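Local coordinates for protein ParB-C (Sulfolobus sp. NOB8H2, PDB 4RS7) that probably binds DNA through a histone-like, all-helical C-terminal domain and so takes part in segregating an archaeal plasmid, at residues T51-L54 / L55-I59; S62-E65 / R66-I69; K29-E32 / I33-M37. All coordinates share one frame; numbering follows the deposited sequence.

Contact 1 of 3, residues T51-L54 / L55-I59; sequences TVDL and LLKRI
The guanidinium of R58 turns one face to the backbone of the preceding turn: the carbonyl carbon of L54 and the CA of L55 lie 4.1 and 4.0 Å above its plane, both offset toward the rim. Nearer the root of the chain, R58 CG rests 3.1 Å from L54 O, the carbonyl that also accepts from R58 N. A water connects the end of the group to T51 O, through a weak bond to R58 NH2. The second flat group, the D53 carboxylate, is met by K57 NZ at OD2, 2.7 Å away on the syn side and 25° out of plane. K57 reaches it by bending at its second and third torsions. This i to i+4 salt bridge lies along the short helix 52-58, which opens just after T51 and leads on to helix 63-74 of the histone-like domain. OD1 of D53 has a separate partner, forming a salt bridge with R66 NE on that helix. V52 and L56 lie side by side, V52 CG1 3.8 Å from L56 CD1, with L56 also packed against W48 and I69. T51 O accepts from both L54 N and L55 N, while its hydroxyl OG1 bonds to L47 O.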
loop_
_atom_site.group_PDB
_atom_site.type_symbol
_atom_site.label_atom_id
_atom_site.label_comp_id
_atom_site.label_asym_id
_atom_site.label_seq_id
_atom_site.Cartn_x
_atom_site.Cartn_y
_atom_site.Cartn_z
ATOM N N THR A 51 -3.890 5.166 -15.466
ATOM C CA THR A 51 -3.204 4.292 -16.409
ATOM C C THR A 51 -4.026 3.050 -16.731
ATOM O O THR A 51 -4.874 3.077 -17.620
ATOM C CB THR A 51 -1.791 3.886 -15.914
ATOM O OG1 THR A 51 -1.883 3.252 -14.632
ATOM C CG2 THR A 51 -0.882 5.109 -15.812
ATOM N N VAL A 52 -3.779 1.967 -16.005
ATOM C CA VAL A 52 -4.433 0.699 -16.309
ATOM C C VAL A 52 -5.959 0.768 -16.229
ATOM O O VAL A 52 -6.648 0.097 -16.998
ATOM C CB VAL A 52 -3.911 -0.446 -15.425
ATOM C CG1 VAL A 52 -4.581 -1.760 -15.816
ATOM C CG2 VAL A 52 -2.406 -0.558 -15.557
ATOM N N ASP A 53 -6.496 1.572 -15.316
ATOM C CA ASP A 53 -7.951 1.672 -15.211
ATOM C C ASP A 53 -8.551 2.215 -16.506
ATOM O O ASP A 53 -9.645 1.820 -16.902
ATOM C CB ASP A 53 -8.381 2.543 -14.031
ATOM C CG ASP A 53 -9.863 2.401 -13.715
ATOM O OD1 ASP A 53 -10.342 1.255 -13.598
ATOM O OD2 ASP A 53 -10.553 3.434 -13.583
ATOM N N LEU A 54 -7.834 3.120 -17.163
ATOM C CA LEU A 54 -8.330 3.713 -18.400
ATOM C C LEU A 54 -8.329 2.668 -19.505
ATOM O O LEU A 54 -9.297 2.532 -20.252
ATOM C CB LEU A 54 -7.480 4.915 -18.808
ATOM C CG LEU A 54 -7.453 6.092 -17.831
ATOM C CD1 LEU A 54 -6.494 7.167 -18.327
ATOM C CD2 LEU A 54 -8.847 6.661 -17.623
ATOM N N LEU A 55 -7.230 1.932 -19.598
ATOM C CA LEU A 55 -7.109 0.844 -20.558
ATOM C C LEU A 55 -8.262 -0.156 -20.427
ATOM O O LEU A 55 -8.913 -0.495 -21.413
ATOM C CB LEU A 55 -5.762 0.138 -20.382
ATOM C CG LEU A 55 -5.490 -1.100 -21.233
ATOM C CD1 LEU A 55 -5.433 -0.737 -22.710
ATOM C CD2 LEU A 55 -4.197 -1.763 -20.786
ATOM N N LEU A 56 -8.518 -0.615 -19.206
ATOM C CA LEU A 56 -9.562 -1.610 -18.976
ATOM C C LEU A 56 -10.956 -1.037 -19.222
ATOM O O LEU A 56 -11.868 -1.755 -19.627
ATOM C CB LEU A 56 -9.459 -2.183 -17.565
ATOM C CG LEU A 56 -8.115 -2.839 -17.248
ATOM C CD1 LEU A 56 -8.069 -3.285 -15.799
ATOM C CD2 LEU A 56 -7.864 -4.014 -18.186
ATOM N N LYS A 57 -11.112 0.259 -18.978
ATOM C CA LYS A 57 -12.372 0.937 -19.250
ATOM C C LYS A 57 -12.684 0.852 -20.732
ATOM O O LYS A 57 -13.808 0.540 -21.126
ATOM C CB LYS A 57 -12.270 2.411 -18.866
ATOM C CG LYS A 57 -13.346 2.901 -17.942
ATOM C CD LYS A 57 -12.961 2.591 -16.528
ATOM C CE LYS A 57 -13.390 3.679 -15.573
ATOM N NZ LYS A 57 -13.150 3.196 -14.204
ATOM N N ARG A 58 -11.677 1.142 -21.549
ATOM C CA ARG A 58 -11.836 1.188 -22.996
ATOM C C ARG A 58 -12.313 -0.138 -23.567
ATOM O O ARG A 58 -13.060 -0.169 -24.540
ATOM C CB ARG A 58 -10.523 1.605 -23.664
ATOM C CG ARG A 58 -10.007 2.970 -23.243
ATOM C CD ARG A 58 -8.785 3.368 -24.042
ATOM N NE ARG A 58 -7.918 4.282 -23.304
ATOM C CZ ARG A 58 -6.609 4.116 -23.151
ATOM N NH1 ARG A 58 -6.002 3.074 -23.697
ATOM N NH2 ARG A 58 -5.908 5.000 -22.456
ATOM N N ILE A 59 -11.881 -1.235 -22.957
ATOM C CA ILE A 59 -12.231 -2.557 -23.465
ATOM C C ILE A 59 -13.502 -3.119 -22.827
ATOM O O ILE A 59 -13.878 -4.261 -23.082
ATOM C CB ILE A 59 -11.070 -3.559 -23.340
ATOM C CG1 ILE A 59 -10.754 -3.841 -21.875
ATOM C CG2 ILE A 59 -9.841 -3.028 -24.052
ATOM C CD1 ILE A 59 -9.670 -4.881 -21.686
HETATM O O HOH W 1 -4.127 4.247 -20.527
#

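Contact 2 of 3, residues S62-E65 / R66-I69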
loop_
_atom_site.group_PDB
_atom_site.type_symbol
_atom_site.label_atom_id
_atom_site.label_comp_id
_atom_site.label_asym_id
_atom_site.label_seq_id
_atom_site.Cartn_x
_atom_site.Cartn_y
_atom_site.Cartn_z
ATOM N N SER A 62 -16.204 -3.939 -16.265
ATOM C CA SER A 62 -17.024 -3.265 -15.271
ATOM C C SER A 62 -16.153 -2.761 -14.128
ATOM O O SER A 62 -15.008 -3.181 -13.973
ATOM C CB SER A 62 -18.099 -4.204 -14.725
ATOM O OG SER A 62 -17.575 -5.057 -13.724
ATOM N N GLU A 63 -16.707 -1.860 -13.326
ATOM C CA GLU A 63 -16.014 -1.338 -12.159
ATOM C C GLU A 63 -15.547 -2.455 -11.228
ATOM O O GLU A 63 -14.461 -2.384 -10.655
ATOM C CB GLU A 63 -16.921 -0.361 -11.411
ATOM C CG GLU A 63 -16.259 0.352 -10.251
ATOM C CD GLU A 63 -17.193 1.337 -9.578
ATOM O OE1 GLU A 63 -18.387 1.360 -9.945
ATOM O OE2 GLU A 63 -16.738 2.087 -8.686
ATOM N N LYS A 64 -16.367 -3.488 -11.078
ATOM C CA LYS A 64 -16.018 -4.603 -10.205
ATOM C C LYS A 64 -14.897 -5.440 -10.805
ATOM O O LYS A 64 -13.990 -5.872 -10.100
ATOM C CB LYS A 64 -17.243 -5.477 -9.920
ATOM C CG LYS A 64 -16.948 -6.695 -9.054
ATOM C CD LYS A 64 -16.240 -6.303 -7.764
ATOM C CE LYS A 64 -15.984 -7.523 -6.885
ATOM N NZ LYS A 64 -15.424 -7.136 -5.561
ATOM N N GLU A 65 -14.971 -5.662 -12.111
ATOM C CA GLU A 65 -13.960 -6.433 -12.825
ATOM C C GLU A 65 -12.610 -5.720 -12.814
ATOM O O GLU A 65 -11.567 -6.351 -12.669
ATOM C CB GLU A 65 -14.408 -6.701 -14.263
ATOM C CG GLU A 65 -15.608 -7.638 -14.356
ATOM C CD GLU A 65 -16.305 -7.578 -15.702
ATOM O OE1 GLU A 65 -15.981 -6.681 -16.512
ATOM O OE2 GLU A 65 -17.185 -8.430 -15.947
ATOM N N ARG A 66 -12.629 -4.402 -12.964
ATOM C CA ARG A 66 -11.389 -3.634 -12.952
ATOM C C ARG A 66 -10.764 -3.626 -11.567
ATOM O O ARG A 66 -9.546 -3.718 -11.433
ATOM C CB ARG A 66 -11.629 -2.205 -13.425
ATOM C CG ARG A 66 -11.837 -2.087 -14.922
ATOM C CD ARG A 66 -12.164 -0.646 -15.306
ATOM N NE ARG A 66 -13.136 -0.040 -14.400
ATOM C CZ ARG A 66 -14.405 0.185 -14.718
ATOM N NH1 ARG A 66 -14.845 -0.141 -15.919
ATOM N NH2 ARG A 66 -15.231 0.742 -13.845
ATOM N N GLU A 67 -11.605 -3.517 -10.543
ATOM C CA GLU A 67 -11.142 -3.521 -9.162
ATOM C C GLU A 67 -10.478 -4.848 -8.809
ATOM O O GLU A 67 -9.489 -4.879 -8.081
ATOM C CB GLU A 67 -12.307 -3.232 -8.207
ATOM C CG GLU A 67 -12.022 -3.559 -6.755
ATOM C CD GLU A 67 -13.158 -3.151 -5.827
ATOM O OE1 GLU A 67 -13.721 -2.051 -6.010
ATOM O OE2 GLU A 67 -13.491 -3.938 -4.917
ATOM N N GLU A 68 -11.028 -5.944 -9.325
ATOM C CA GLU A 68 -10.450 -7.262 -9.103
ATOM C C GLU A 68 -9.040 -7.331 -9.674
ATOM O O GLU A 68 -8.139 -7.915 -9.074
ATOM C CB GLU A 68 -11.330 -8.344 -9.734
ATOM C CG GLU A 68 -12.659 -8.528 -9.023
ATOM C CD GLU A 68 -13.592 -9.489 -9.732
ATOM O OE1 GLU A 68 -13.279 -9.914 -10.866
ATOM O OE2 GLU A 68 -14.646 -9.822 -9.147
ATOM N N ILE A 69 -8.854 -6.729 -10.841
ATOM C CA ILE A 69 -7.545 -6.708 -11.473
ATOM C C ILE A 69 -6.546 -5.862 -10.674
ATOM O O ILE A 69 -5.387 -6.249 -10.515
ATOM C CB ILE A 69 -7.644 -6.264 -12.950
ATOM C CG1 ILE A 69 -8.396 -7.338 -13.750
ATOM C CG2 ILE A 69 -6.257 -6.038 -13.539
ATOM C CD1 ILE A 69 -8.546 -7.034 -15.223
HETATM O O HOH W 2 -12.470 -6.720 -5.730
HETATM O O HOH W 3 -15.922 -4.146 -4.104
HETATM O O HOH W 4 -11.668 -8.936 -13.461
#
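R66 lies against the first turn of its own helix, with its backbone N bonded to S62 O. From CB, 3.6 Å from that same S62 O, the chain passes to CG, which stays close to this oxygen and, with chi1 at -75°, lies anti to the carbonyl carbon. CD still lies near S62 O, and a bend at the third torsion, -44°, then carries the chain back over the start of the helix. NE lies 3.7 Å from S62 O and is the atom turned to D53 of helix 52-58. Beyond it, the guanidinium spreads one face over the S62-E63 peptide, CZ standing 3.4 Å from E63 N and NH1 3.4 Å from S62 C. The position of the tip, NH2, is doubtful, but the E63 carboxylate does not touch it.

On another side of the helix K64 NZ makes a long salt bridge of 3.8 Å to E67 OE2, and two waters link the same atoms, one of them held weakly by the lysine. A further water joins E65 O to E68 OE1.

At the very start, E65 N donates to S62 OG over 3.1 Å, a nearly straight bond, and K64 N adds a weak one. In return S62 N reaches E65 OE1 at 2.8 Å, from above the carboxylate plane. This reciprocal pair of serine and glutamate is the capping box that opens helix 63-74.

Contact 3 of 3, residues K29-E32 / I33-M37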
loop_
_atom_site.group_PDB
_atom_site.type_symbol
_atom_site.label_atom_id
_atom_site.label_comp_id
_atom_site.label_asym_id
_atom_site.label_seq_id
_atom_site.Cartn_x
_atom_site.Cartn_y
_atom_site.Cartn_z
ATOM N N LYS A 29 4.230 12.463 17.115
ATOM C CA LYS A 29 5.037 12.071 15.966
ATOM C C LYS A 29 4.355 10.941 15.203
ATOM O O LYS A 29 4.280 10.965 13.977
ATOM C CB LYS A 29 6.424 11.618 16.422
ATOM C CG LYS A 29 7.276 12.717 17.040
ATOM C CD LYS A 29 8.424 12.122 17.847
ATOM C CE LYS A 29 9.489 13.159 18.164
ATOM N NZ LYS A 29 10.269 13.533 16.951
ATOM N N VAL A 30 3.860 9.952 15.943
ATOM C CA VAL A 30 3.171 8.806 15.355
ATOM C C VAL A 30 1.944 9.252 14.563
ATOM O O VAL A 30 1.673 8.733 13.482
ATOM C CB VAL A 30 2.751 7.794 16.439
ATOM C CG1 VAL A 30 1.918 6.669 15.841
ATOM C CG2 VAL A 30 3.981 7.240 17.153
ATOM N N TYR A 31 1.205 10.214 15.106
ATOM C CA TYR A 31 0.059 10.778 14.401
ATOM C C TYR A 31 0.455 11.261 13.010
ATOM O O TYR A 31 -0.184 10.922 12.016
ATOM C CB TYR A 31 -0.541 11.948 15.182
ATOM C CG TYR A 31 -1.600 12.692 14.404
ATOM C CD1 TYR A 31 -2.928 12.292 14.452
ATOM C CD2 TYR A 31 -1.272 13.782 13.607
ATOM C CE1 TYR A 31 -3.900 12.958 13.741
ATOM C CE2 TYR A 31 -2.243 14.457 12.889
ATOM C CZ TYR A 31 -3.556 14.038 12.962
ATOM O OH TYR A 31 -4.535 14.693 12.252
ATOM N N GLU A 32 1.510 12.062 12.948
ATOM C CA GLU A 32 1.941 12.652 11.685
ATOM C C GLU A 32 2.318 11.593 10.656
ATOM O O GLU A 32 1.977 11.712 9.482
ATOM C CB GLU A 32 3.099 13.625 11.914
ATOM C CG GLU A 32 2.715 14.818 12.777
ATOM C CD GLU A 32 1.643 15.688 12.137
ATOM O OE1 GLU A 32 1.307 15.454 10.955
ATOM O OE2 GLU A 32 1.136 16.606 12.815
ATOM N N ILE A 33 3.017 10.559 11.112
ATOM C CA ILE A 33 3.397 9.446 10.254
ATOM C C ILE A 33 2.167 8.657 9.795
ATOM O O ILE A 33 2.071 8.270 8.629
ATOM C CB ILE A 33 4.390 8.506 10.976
ATOM C CG1 ILE A 33 5.666 9.262 11.348
ATOM C CG2 ILE A 33 4.712 7.309 10.114
ATOM C CD1 ILE A 33 6.425 9.806 10.152
ATOM N N TRP A 34 1.238 8.421 10.720
ATOM C CA TRP A 34 -0.034 7.761 10.416
ATOM C C TRP A 34 -0.763 8.481 9.290
ATOM O O TRP A 34 -1.240 7.854 8.341
ATOM C CB TRP A 34 -0.916 7.721 11.671
ATOM C CG TRP A 34 -2.311 7.201 11.456
ATOM C CD1 TRP A 34 -2.669 6.017 10.873
ATOM C CD2 TRP A 34 -3.533 7.830 11.864
ATOM N NE1 TRP A 34 -4.039 5.881 10.876
ATOM C CE2 TRP A 34 -4.592 6.984 11.481
ATOM C CE3 TRP A 34 -3.835 9.034 12.508
ATOM C CZ2 TRP A 34 -5.928 7.301 11.720
ATOM C CZ3 TRP A 34 -5.165 9.348 12.747
ATOM C CH2 TRP A 34 -6.193 8.482 12.354
ATOM N N ARG A 35 -0.840 9.805 9.397
ATOM C CA ARG A 35 -1.473 10.623 8.367
ATOM C C ARG A 35 -0.688 10.589 7.059
ATOM O O ARG A 35 -1.268 10.434 5.985
ATOM C CB ARG A 35 -1.627 12.075 8.841
ATOM C CG ARG A 35 -2.632 12.272 9.962
ATOM C CD ARG A 35 -3.994 11.708 9.601
ATOM N NE ARG A 35 -5.015 12.133 10.553
ATOM C CZ ARG A 35 -6.222 11.585 10.659
ATOM N NH1 ARG A 35 -6.566 10.572 9.874
ATOM N NH2 ARG A 35 -7.084 12.046 11.560
ATOM N N ASN A 36 0.631 10.735 7.149
ATOM C CA ASN A 36 1.475 10.755 5.958
ATOM C C ASN A 36 1.413 9.447 5.174
ATOM O O ASN A 36 1.459 9.440 3.940
ATOM C CB ASN A 36 2.930 11.076 6.322
ATOM C CG ASN A 36 3.113 12.505 6.815
ATOM O OD1 ASN A 36 2.212 13.339 6.697
ATOM N ND2 ASN A 36 4.289 12.794 7.360
HETATM N N MSE A 37 1.307 8.342 5.902
HETATM C CA MSE A 37 1.256 7.015 5.300
HETATM C C MSE A 37 0.068 6.870 4.347
HETATM O O MSE A 37 0.158 6.182 3.323
HETATM C CB MSE A 37 1.166 5.955 6.394
HETATM C CG MSE A 37 1.659 4.597 5.980
HETATM SE SE MSE A 37 3.599 4.519 6.001
HETATM C CE MSE A 37 3.877 3.834 7.805
#
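Polar contact between side chains centres on Y31 and R35, one turn apart on helix 24-50. R35 NE donates to Y31 OH over 3.1 Å in a nearly straight bond. The hydroxyl lies at the edge of the guanidinium, only 6° out of its plane, while the phenol ring and the guanidinium stand almost perpendicular.

Carbon contacts reinforce this pairing. R35 CG sits over one face of the tyrosine ring in a CH-pi contact, 3.9 Å from the ring centroid and displaced toward the rim. The first torsion of R35 puts CG over the ring, and the bend at the second, -55°, turns CD and NE toward the hydroxyl.

Among the aromatic groups, Y31 and W34 meet obliquely, their planes at 67°. Y31 CD1 comes to the edge of the indole, 3.9 Å from W34 CE3. W34 CZ3 in turn lies 3.2 Å above the plane of the R35 guanidinium, over its centre, so the flat cation is met by the indole on one face and by the phenol oxygen at its edge.

The backbone supplies regular i to i+4 bonds, from I33 N to K29 O through N36 N to E32 O, with W34 N to V30 O the shortest at 2.8 Å.

Other helices cover this part of the long helix. V30 and W34 pack on L6 of helix 2-9 and on M73 of the second subunit, and W34 O accepts a hydrogen bond from Y77 OH of that subunit. I33 meets T51 of the second subunit. A long central helix, flanked by shorter helices and paired with a second chain, is characteristic of a histone-like dimer.

In the fold
Contacts 1 and 2 are neighbours, about 10 Å between centres, on successive helices 52-58 and 63-74. They touch through the D53-R66 salt bridge and the packing of L56 on R66 and I69. Both are partly buried: the charged D53 and R66 lie buried beside L56 and I69, while K57, K64 and E68 lie outward. Contact 3 is a surface contact on helix 24-50, across the chain's centre and about 33 Å from contact 1 and 31 Å from contact 2, measured between centres. Its side-chain chemistry is aromatic and cationic, whereas acid-base pairs mark the other two. All three reach the second subunit, contact 3 and contact 1 joining through I33 and T51 of different chains.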